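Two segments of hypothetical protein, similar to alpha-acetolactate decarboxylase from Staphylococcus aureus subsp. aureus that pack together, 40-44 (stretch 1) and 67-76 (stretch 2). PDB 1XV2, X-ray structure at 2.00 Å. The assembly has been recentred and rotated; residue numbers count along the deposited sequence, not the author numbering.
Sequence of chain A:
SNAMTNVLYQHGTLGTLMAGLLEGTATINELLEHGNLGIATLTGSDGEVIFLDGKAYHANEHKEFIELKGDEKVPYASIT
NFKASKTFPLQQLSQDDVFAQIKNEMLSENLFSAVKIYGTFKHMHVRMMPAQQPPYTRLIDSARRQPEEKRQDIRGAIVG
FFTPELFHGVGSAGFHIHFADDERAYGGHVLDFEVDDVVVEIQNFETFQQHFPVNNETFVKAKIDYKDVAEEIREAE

Stretch 1 (40-44) ATLTG
Stretch 2, residues 67-76: ELKGDEKVPY

Residues 40-44 and 67-76 of one chain meet along a short, irregular pairing that buries 414 Å² summed over both sides. The register is fixed by two CA-CA approaches, Leu42 to Val74 at 4.4 Å and Ala40 to Tyr76 at 5.8 Å; because residue numbers rise in one segment as they fall in the other, the segments run antiparallel. Stretch 1 enters as an extended strand (phi/psi -176/-165 at Ala40, -155/171 at Thr41), while in stretch 2 the strand is confined to Lys73 and Val74 (-99/152 and -130/142).

Leu42 covers the most surface, 84 Å² of its area. Its backbone is extended (-102/179) and its CA-to-CB bond points away from stretch 2, yet the mt rotamer (chi1 -57°, chi2 -178°) brings the end of the side chain nearer. CD2 lies 4.0 Å from Val74 CG1 and 4.0 Å from Glu72 CB, and CD1 lies 4.2 Å from Leu68 CD2, so that Leu42 makes apolar contacts with both Leu68, in the loop, and Val74, in the strand that follows it. Leu68 and Val74 both have chi1 m (-61° and -57°). Glu72 presents its CB, but its carboxylate leads away and holds the turn within stretch 2: Lys69 N donates to Glu72 OE2 at 2.8 Å and Gly70 N to Glu72 OE1 at 2.7 Å. Gly70 sits at 127/-25, where a CB would be jammed against the preceding carbonyl.

Thr41 covers 50 Å² and has chi1 t (178°). Its CG2 packs 3.9 Å from Pro75 CG. Its carbonyl faces carbon rather than a donor, with Thr41 O 3.1 Å from Val74 CG1 and 3.4 Å from Pro75 CD, and it is left without a polar partner anywhere in the model. Pro75, itself covered over 49 Å², has no amide hydrogen to offer; its CD also approaches Leu42 O at 3.4 Å. Beyond the proline, Tyr76 O lies 3.3 Å from Ala40 CB, and Tyr76 has chi1 t (178°).

The polar link across the contact converges on the Lys73 carbonyl. Thr43 N donates to Lys73 O at 3.1 Å, but the bond is weak, its N-H...O angle only 127°. Thr43 OG1, placed by chi1 m (-59°), adds a second weak bond to Lys73 O at 3.4 Å and lies 3.5 Å from Lys73 CB. Leu42 CA approaches Lys73 O at 3.5 Å, with 131° at the hydrogen, as a CA-H...O contact. Thus no strong hydrogen bond spans the stretches, and Leu42, Thr41 and Pro75 have the largest covered areas.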

# COMPACT_ATOMS: atom_id res chain seq x y z
N ALA A 40 -5.69 13.94 8.97
CA ALA A 40 -6.05 12.83 9.84
C ALA A 40 -7.35 13.12 10.56
O ALA A 40 -8.11 14.01 10.18
CB ALA A 40 -4.92 12.57 10.85
N THR A 41 -7.61 12.34 11.60
CA THR A 41 -8.79 12.50 12.43
C THR A 41 -8.43 11.91 13.78
O THR A 41 -7.38 11.29 13.93
CB THR A 41 -10.02 11.80 11.82
OG1 THR A 41 -11.14 11.97 12.71
CG2 THR A 41 -9.74 10.32 11.59
N LEU A 42 -9.30 12.10 14.78
CA LEU A 42 -9.02 11.57 16.11
C LEU A 42 -9.79 10.30 16.42
O LEU A 42 -10.58 9.83 15.60
CB LEU A 42 -9.34 12.63 17.16
CG LEU A 42 -8.60 13.97 17.02
CD1 LEU A 42 -8.99 14.88 18.16
CD2 LEU A 42 -7.09 13.73 17.01
N THR A 43 -9.56 9.75 17.60
CA THR A 43 -10.24 8.53 18.02
C THR A 43 -11.74 8.69 17.77
O THR A 43 -12.30 9.76 18.00
CB THR A 43 -9.98 8.25 19.52
OG1 THR A 43 -8.57 8.12 19.74
CG2 THR A 43 -10.68 6.97 19.96
N GLY A 44 -12.37 7.62 17.27
CA GLY A 44 -13.79 7.66 16.98
C GLY A 44 -14.06 8.47 15.72
O GLY A 44 -15.21 8.78 15.40
N GLU A 67 -5.39 23.87 18.51
CA GLU A 67 -4.12 23.20 18.24
C GLU A 67 -4.07 22.04 19.22
O GLU A 67 -4.25 22.23 20.42
CB GLU A 67 -2.94 24.14 18.48
CG GLU A 67 -1.64 23.60 17.90
CD GLU A 67 -0.42 24.38 18.35
OE1 GLU A 67 -0.47 25.63 18.35
OE2 GLU A 67 0.59 23.74 18.70
N LEU A 68 -3.83 20.84 18.71
CA LEU A 68 -3.77 19.65 19.55
C LEU A 68 -2.58 19.68 20.50
O LEU A 68 -1.53 20.24 20.18
CB LEU A 68 -3.72 18.41 18.66
CG LEU A 68 -4.94 18.25 17.75
CD1 LEU A 68 -4.69 17.17 16.71
CD2 LEU A 68 -6.15 17.91 18.59
N LYS A 69 -2.75 19.07 21.67
CA LYS A 69 -1.68 19.02 22.66
C LYS A 69 -0.55 18.11 22.18
O LYS A 69 0.63 18.41 22.40
CB LYS A 69 -2.22 18.51 24.00
CG LYS A 69 -1.16 18.34 25.07
CD LYS A 69 -1.74 17.80 26.36
CE LYS A 69 -0.66 17.59 27.42
NZ LYS A 69 -1.22 17.04 28.68
N GLY A 70 -0.92 17.00 21.54
CA GLY A 70 0.08 16.07 21.05
C GLY A 70 -0.12 14.63 21.49
O GLY A 70 0.32 13.70 20.82
N ASP A 71 -0.81 14.44 22.61
CA ASP A 71 -1.06 13.11 23.14
C ASP A 71 -2.35 12.48 22.62
O ASP A 71 -2.64 11.32 22.93
CB ASP A 71 -1.09 13.16 24.67
CG ASP A 71 -2.24 13.98 25.20
OD1 ASP A 71 -2.36 15.16 24.80
OD2 ASP A 71 -3.04 13.45 26.01
N GLU A 72 -3.12 13.23 21.85
CA GLU A 72 -4.37 12.70 21.30
C GLU A 72 -4.03 11.54 20.37
O GLU A 72 -2.99 11.54 19.73
CB GLU A 72 -5.13 13.78 20.53
CG GLU A 72 -5.56 14.97 21.37
CD GLU A 72 -4.49 16.03 21.50
OE1 GLU A 72 -3.32 15.76 21.14
OE2 GLU A 72 -4.81 17.14 21.98
N LYS A 73 -4.92 10.56 20.30
CA LYS A 73 -4.69 9.40 19.44
C LYS A 73 -5.45 9.51 18.11
O LYS A 73 -6.49 10.16 18.03
CB LYS A 73 -5.10 8.12 20.17
CG LYS A 73 -4.18 7.76 21.33
CD LYS A 73 -4.57 6.45 22.01
CE LYS A 73 -5.90 6.57 22.74
NZ LYS A 73 -6.25 5.33 23.50
N VAL A 74 -4.91 8.87 17.07
CA VAL A 74 -5.53 8.88 15.75
C VAL A 74 -5.66 7.46 15.20
O VAL A 74 -4.78 6.63 15.40
CB VAL A 74 -4.69 9.73 14.75
CG1 VAL A 74 -4.54 11.14 15.28
CG2 VAL A 74 -3.33 9.09 14.54
N PRO A 75 -6.76 7.17 14.49
CA PRO A 75 -7.00 5.85 13.91
C PRO A 75 -6.52 5.77 12.46
O PRO A 75 -6.31 4.68 11.93
CB PRO A 75 -8.51 5.71 14.02
CG PRO A 75 -8.96 7.10 13.69
CD PRO A 75 -8.00 7.98 14.47
N TYR A 76 -6.35 6.93 11.84
CA TYR A 76 -5.91 7.03 10.45
C TYR A 76 -5.28 8.40 10.17
O TYR A 76 -5.88 9.43 10.44
CB TYR A 76 -7.08 6.81 9.49
CG TYR A 76 -6.71 6.95 8.03
CD1 TYR A 76 -5.58 6.31 7.52
CD2 TYR A 76 -7.48 7.70 7.15
CE1 TYR A 76 -5.23 6.41 6.18
CE2 TYR A 76 -7.15 7.81 5.80
CZ TYR A 76 -6.02 7.17 5.32
OH TYR A 76 -5.67 7.27 3.99